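PDB 6EVG: multi-copper Oxidase CueO from Ochrobactrum, which oxidises lignin model compounds and lignosulfonate, probably coupling this to the reduction of dioxygen to water at its copper sites. Local coordinates for residues D322-K327 with S442-S447; E326-K331 with G420-W425. All blocks are in the same frame, centred on the assembly; numbering follows the deposited sequence.

Interaction 1 (D322-K327 with S442-S447)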
loop_
_atom_site.group_PDB
_atom_site.type_symbol
_atom_site.label_atom_id
_atom_site.label_comp_id
_atom_site.label_asym_id
_atom_site.label_seq_id
_atom_site.Cartn_x
_atom_site.Cartn_y
_atom_site.Cartn_z
ATOM N N ASP A 322 17.332 -14.861 -2.143
ATOM C CA ASP A 322 17.287 -16.277 -2.521
ATOM C C ASP A 322 15.976 -16.923 -2.068
ATOM O O ASP A 322 15.165 -16.301 -1.477
ATOM C CB ASP A 322 18.497 -17.028 -1.963
ATOM C CG ASP A 322 19.849 -16.456 -2.493
ATOM O OD1 ASP A 322 19.928 -16.182 -3.698
ATOM O OD2 ASP A 322 20.764 -16.230 -1.697
ATOM N N ALA A 323 15.767 -18.216 -2.386
ATOM C CA ALA A 323 14.540 -18.913 -2.036
ATOM C C ALA A 323 14.392 -18.901 -0.524
ATOM O O ALA A 323 15.363 -19.018 0.212
ATOM C CB ALA A 323 14.615 -20.353 -2.537
ATOM N N PRO A 324 13.175 -18.817 -0.024
ATOM C CA PRO A 324 12.971 -18.836 1.433
ATOM C C PRO A 324 13.337 -20.190 2.034
ATOM O O PRO A 324 13.171 -21.246 1.408
ATOM C CB PRO A 324 11.479 -18.537 1.557
ATOM C CG PRO A 324 10.871 -18.925 0.288
ATOM C CD PRO A 324 11.904 -18.732 -0.756
ATOM N N ASP A 325 13.810 -20.135 3.270
ATOM C CA ASP A 325 14.170 -21.346 3.979
ATOM C C ASP A 325 13.243 -21.666 5.183
ATOM O O ASP A 325 13.392 -21.042 6.260
ATOM C CB ASP A 325 15.610 -21.237 4.446
ATOM C CG ASP A 325 16.087 -22.523 5.160
ATOM O OD1 ASP A 325 15.311 -23.523 5.221
ATOM O OD2 ASP A 325 17.215 -22.529 5.614
ATOM N N GLU A 326 12.245 -22.530 4.985
ATOM C CA GLU A 326 11.271 -22.840 6.038
ATOM C C GLU A 326 11.880 -23.445 7.266
ATOM O O GLU A 326 11.299 -23.356 8.351
ATOM C CB GLU A 326 10.231 -23.863 5.533
ATOM C CG GLU A 326 9.363 -23.350 4.417
ATOM C CD GLU A 326 8.196 -24.269 4.088
ATOM O OE1 GLU A 326 7.696 -25.011 5.004
ATOM O OE2 GLU A 326 7.787 -24.221 2.901
ATOM N N LYS A 327 13.087 -24.004 7.130
ATOM C CA LYS A 327 13.749 -24.640 8.272
ATOM C C LYS A 327 14.170 -23.650 9.345
ATOM O O LYS A 327 14.433 -24.052 10.461
ATOM C CB LYS A 327 14.995 -25.400 7.860
ATOM C CG LYS A 327 14.705 -26.621 7.008
ATOM C CD LYS A 327 15.976 -27.367 6.555
ATOM C CE LYS A 327 16.968 -26.505 5.748
ATOM N NZ LYS A 327 16.475 -26.129 4.396
ATOM N N SER A 442 8.678 -8.401 8.005
ATOM C CA SER A 442 8.652 -8.689 6.583
ATOM C C SER A 442 8.405 -10.173 6.393
ATOM O O SER A 442 8.706 -10.960 7.286
ATOM C CB SER A 442 9.927 -8.248 5.892
ATOM O OG SER A 442 10.131 -6.859 6.015
ATOM N N PHE A 443 7.891 -10.585 5.222
ATOM C CA PHE A 443 7.657 -11.991 5.012
ATOM C C PHE A 443 7.925 -12.415 3.572
ATOM O O PHE A 443 8.001 -11.587 2.638
ATOM C CB PHE A 443 6.245 -12.416 5.441
ATOM C CG PHE A 443 5.129 -11.750 4.718
ATOM C CD1 PHE A 443 4.665 -12.199 3.489
ATOM C CD2 PHE A 443 4.488 -10.623 5.254
ATOM C CE1 PHE A 443 3.584 -11.617 2.851
ATOM C CE2 PHE A 443 3.397 -10.021 4.643
ATOM C CZ PHE A 443 2.977 -10.506 3.424
ATOM N N ARG A 444 8.098 -13.718 3.441
ATOM C CA ARG A 444 8.160 -14.406 2.152
ATOM C C ARG A 444 6.945 -15.283 2.016
ATOM O O ARG A 444 6.647 -16.062 2.939
ATOM C CB ARG A 444 9.424 -15.274 2.021
ATOM C CG ARG A 444 10.730 -14.584 2.289
ATOM C CD ARG A 444 11.109 -13.526 1.262
ATOM N NE ARG A 444 11.300 -14.049 -0.094
ATOM C CZ ARG A 444 12.371 -14.730 -0.489
ATOM N NH1 ARG A 444 13.386 -15.003 0.301
ATOM N NH2 ARG A 444 12.433 -15.114 -1.784
ATOM N N ILE A 445 6.229 -15.231 0.908
ATOM C CA ILE A 445 5.108 -16.125 0.680
ATOM C C ILE A 445 5.708 -17.518 0.323
ATOM O O ILE A 445 6.490 -17.661 -0.609
ATOM C CB ILE A 445 4.195 -15.631 -0.430
ATOM C CG1 ILE A 445 3.593 -14.277 -0.066
ATOM C CG2 ILE A 445 3.141 -16.671 -0.750
ATOM C CD1 ILE A 445 2.828 -13.600 -1.164
ATOM N N LEU A 446 5.311 -18.517 1.095
ATOM C CA LEU A 446 5.684 -19.925 0.837
ATOM C C LEU A 446 4.747 -20.637 -0.059
ATOM O O LEU A 446 5.178 -21.429 -0.921
ATOM C CB LEU A 446 5.801 -20.692 2.173
ATOM C CG LEU A 446 6.789 -20.175 3.172
ATOM C CD1 LEU A 446 6.665 -20.956 4.462
ATOM C CD2 LEU A 446 8.220 -20.183 2.689
ATOM N N SER A 447 3.473 -20.411 0.067
ATOM C CA SER A 447 2.448 -21.113 -0.710
ATOM C C SER A 447 1.171 -20.304 -0.753
ATOM O O SER A 447 0.855 -19.593 0.229
ATOM C CB SER A 447 2.205 -22.514 -0.172
ATOM O OG SER A 447 1.530 -22.516 1.053
#
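The carbonyl oxygen of Asp-322 is gripped by both terminal nitrogens of Arg-444. NH1 of Arg-444 lies 2.8 Å from Asp-322 O, nearly along the C=O axis, while NH2 of Arg-444, at 3.0 Å from the same oxygen, sits above the carbonyl plane. The oxygen itself lies within 2° of the guanidinium plane. Bends at chi2 and chi3 fold the chain that ends in this group, and Pro-324 crosses it at about a right angle, placing CD over one guanidinium face, 3.8 Å from Arg-444 NH2. Ser-458 O takes a further bond from NH2, and Trp-460 makes a cation-pi contact with the arginine. An alanine in place of Arg-444 would probably leave Asp-322 O without its two guanidinium donors and open a gap beside the Pro-324 ring. Beyond the arginine the contact is made through Leu-446: its CD2 meets Pro-324 CG at 3.8 Å, and Glu-326 lays CG, at 3.6 Å, and its carboxylate against Leu-446 CD1. Leu-446 belongs to a classic beta bulge, where it and Ser-447 both face Glu-471. The contact thus lays a connecting loop across strand 442-448, an outermost strand of a four-stranded sheet in a cupredoxin-like domain.

Interaction 2 (E326-K331 with G420-W425)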
loop_
_atom_site.group_PDB
_atom_site.type_symbol
_atom_site.label_atom_id
_atom_site.label_comp_id
_atom_site.label_asym_id
_atom_site.label_seq_id
_atom_site.Cartn_x
_atom_site.Cartn_y
_atom_site.Cartn_z
ATOM N N GLU A 326 12.245 -22.530 4.985
ATOM C CA GLU A 326 11.271 -22.840 6.038
ATOM C C GLU A 326 11.880 -23.445 7.266
ATOM O O GLU A 326 11.299 -23.356 8.351
ATOM C CB GLU A 326 10.231 -23.863 5.533
ATOM C CG GLU A 326 9.363 -23.350 4.417
ATOM C CD GLU A 326 8.196 -24.269 4.088
ATOM O OE1 GLU A 326 7.696 -25.011 5.004
ATOM O OE2 GLU A 326 7.787 -24.221 2.901
ATOM N N LYS A 327 13.087 -24.004 7.130
ATOM C CA LYS A 327 13.749 -24.640 8.272
ATOM C C LYS A 327 14.170 -23.650 9.345
ATOM O O LYS A 327 14.433 -24.052 10.461
ATOM C CB LYS A 327 14.995 -25.400 7.860
ATOM C CG LYS A 327 14.705 -26.621 7.008
ATOM C CD LYS A 327 15.976 -27.367 6.555
ATOM C CE LYS A 327 16.968 -26.505 5.748
ATOM N NZ LYS A 327 16.475 -26.129 4.396
ATOM N N LEU A 328 14.147 -22.350 8.993
ATOM C CA LEU A 328 14.496 -21.312 9.947
ATOM C C LEU A 328 13.384 -21.062 10.989
ATOM O O LEU A 328 13.614 -20.475 12.021
ATOM C CB LEU A 328 14.755 -19.996 9.218
ATOM C CG LEU A 328 16.028 -19.963 8.354
ATOM C CD1 LEU A 328 16.061 -18.693 7.530
ATOM C CD2 LEU A 328 17.289 -19.986 9.156
ATOM N N SER A 329 12.154 -21.514 10.685
ATOM C CA SER A 329 11.005 -21.254 11.577
ATOM C C SER A 329 11.128 -21.882 12.952
ATOM O O SER A 329 11.517 -23.044 13.093
ATOM C CB SER A 329 9.748 -21.744 10.909
ATOM O OG SER A 329 8.650 -21.436 11.751
ATOM N N VAL A 330 10.800 -21.086 13.993
ATOM C CA VAL A 330 10.792 -21.547 15.344
ATOM C C VAL A 330 9.412 -21.664 15.926
ATOM O O VAL A 330 9.296 -22.137 17.093
ATOM C CB VAL A 330 11.667 -20.663 16.254
ATOM C CG1 VAL A 330 13.087 -20.557 15.707
ATOM C CG2 VAL A 330 11.044 -19.284 16.456
ATOM N N LYS A 331 8.358 -21.358 15.184
ATOM C CA LYS A 331 7.002 -21.447 15.649
ATOM C C LYS A 331 6.098 -21.369 14.479
ATOM O O LYS A 331 6.374 -20.588 13.566
ATOM C CB LYS A 331 6.714 -20.278 16.629
ATOM C CG LYS A 331 5.386 -20.459 17.384
ATOM C CD LYS A 331 5.163 -19.402 18.463
ATOM C CE LYS A 331 3.818 -19.554 19.131
ATOM N NZ LYS A 331 3.675 -20.765 19.990
ATOM N N GLY A 420 14.030 -10.927 16.136
ATOM C CA GLY A 420 14.924 -11.496 15.129
ATOM C C GLY A 420 14.586 -12.886 14.698
ATOM O O GLY A 420 15.324 -13.428 13.831
ATOM N N SER A 421 13.527 -13.480 15.249
ATOM C CA SER A 421 13.153 -14.821 14.933
ATOM C C SER A 421 12.338 -14.948 13.673
ATOM O O SER A 421 11.908 -13.929 13.084
ATOM C CB SER A 421 12.418 -15.460 16.101
ATOM O OG SER A 421 11.099 -14.967 16.224
ATOM N N TRP A 422 12.181 -16.175 13.195
ATOM C CA TRP A 422 11.373 -16.523 12.039
ATOM C C TRP A 422 10.204 -17.378 12.510
ATOM O O TRP A 422 10.399 -18.301 13.327
ATOM C CB TRP A 422 12.230 -17.369 11.081
ATOM C CG TRP A 422 13.410 -16.666 10.527
ATOM C CD1 TRP A 422 14.636 -16.605 11.071
ATOM C CD2 TRP A 422 13.479 -15.983 9.239
ATOM N NE1 TRP A 422 15.507 -15.934 10.238
ATOM C CE2 TRP A 422 14.818 -15.544 9.113
ATOM C CE3 TRP A 422 12.587 -15.745 8.226
ATOM C CZ2 TRP A 422 15.283 -14.846 7.988
ATOM C CZ3 TRP A 422 13.066 -15.114 7.081
ATOM C CH2 TRP A 422 14.390 -14.657 6.985
ATOM N N GLU A 423 9.032 -17.182 11.923
ATOM C CA GLU A 423 7.850 -17.988 12.181
ATOM C C GLU A 423 7.132 -18.270 10.857
ATOM O O GLU A 423 7.243 -17.459 9.928
ATOM C CB GLU A 423 6.882 -17.283 13.129
ATOM C CG GLU A 423 7.460 -16.907 14.477
ATOM C CD GLU A 423 6.424 -16.317 15.447
ATOM O OE1 GLU A 423 5.288 -16.018 14.988
ATOM O OE2 GLU A 423 6.721 -16.199 16.653
ATOM N N ILE A 424 6.404 -19.360 10.787
ATOM C CA ILE A 424 5.490 -19.625 9.659
ATOM C C ILE A 424 4.093 -19.373 10.113
ATOM O O ILE A 424 3.681 -19.915 11.150
ATOM C CB ILE A 424 5.669 -21.067 9.111
ATOM C CG1 ILE A 424 7.091 -21.186 8.564
ATOM C CG2 ILE A 424 4.597 -21.369 8.120
ATOM C CD1 ILE A 424 7.561 -22.566 8.215
ATOM N N TRP A 425 3.362 -18.556 9.368
ATOM C CA TRP A 425 1.967 -18.265 9.658
ATOM C C TRP A 425 1.078 -18.849 8.553
ATOM O O TRP A 425 1.281 -18.543 7.357
ATOM C CB TRP A 425 1.734 -16.781 9.753
ATOM C CG TRP A 425 2.345 -16.104 10.950
ATOM C CD1 TRP A 425 3.356 -16.542 11.765
ATOM C CD2 TRP A 425 1.954 -14.828 11.490
ATOM N NE1 TRP A 425 3.572 -15.675 12.801
ATOM C CE2 TRP A 425 2.747 -14.604 12.632
ATOM C CE3 TRP A 425 1.028 -13.869 11.093
ATOM C CZ2 TRP A 425 2.593 -13.470 13.437
ATOM C CZ3 TRP A 425 0.871 -12.738 11.889
ATOM C CH2 TRP A 425 1.622 -12.558 13.033
#
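Two backbone bonds to strand 422-428 lead a loop into strand 332-336, the parallel neighbour of that strand in a mixed sheet of the cupredoxin-like domain. Val-330 N donates to Trp-422 O over 2.9 Å in a nearly straight bond (170°), and Ile-424 N returns one to Lys-331 O at 3.0 Å. The two bonds straddle Glu-423, whose CA approaches the same Lys-331 O. Before them, a short 3-10 turn carries Leu-328 onto the indole of Trp-422. Leucine and tryptophan run side by side, pointing the same way: Leu-328 CB stands 4.0 Å from the centroid of the five-membered ring in a CH-pi contact, and CD1 lies over the same face toward the rim, 3.7 Å from Trp-422 CE2. His-475 stacks on Trp-422. With OG anti to its backbone N (chi1 -178°), Ser-329 sets that oxygen 3.6 Å from Ile-424 CG1. The aliphatic part of Lys-331 runs alongside Glu-423, but Lys-331 NZ remains 6.4 Å from Glu-423 OE2, so the opposite charges are not in contact. Glu-423 OE1 instead forms a salt bridge with Arg-333, and with its anti lone pair it accepts a nearly straight bond from Trp-425 NE1, 2.8 Å away and in the indole plane.

How the interactions relate
Interactions 1 and 2 are successive parts of one connection, with centres about 9 Å apart, and they share Glu-326 and Lys-327. The loop first lies against strand 442-448, at one border of the four-stranded sheet, and then reaches strand 422-428, beside which strand 332-336 forms the other border. Strand 469-475 lies between these two partners, and its Leu-473 touches Pro-324 and Leu-446 from interaction 1 as well as Trp-422 and Ile-424 from interaction 2. The contacts meet directly where Leu-446 CD1 packs 4.1 Å from Ile-424 CG1, beside Glu-326. The copper ligands His-434, Cys-490 and His-495 belong to neither contact; both join the loop that leads into strand 332-336 to the sheet.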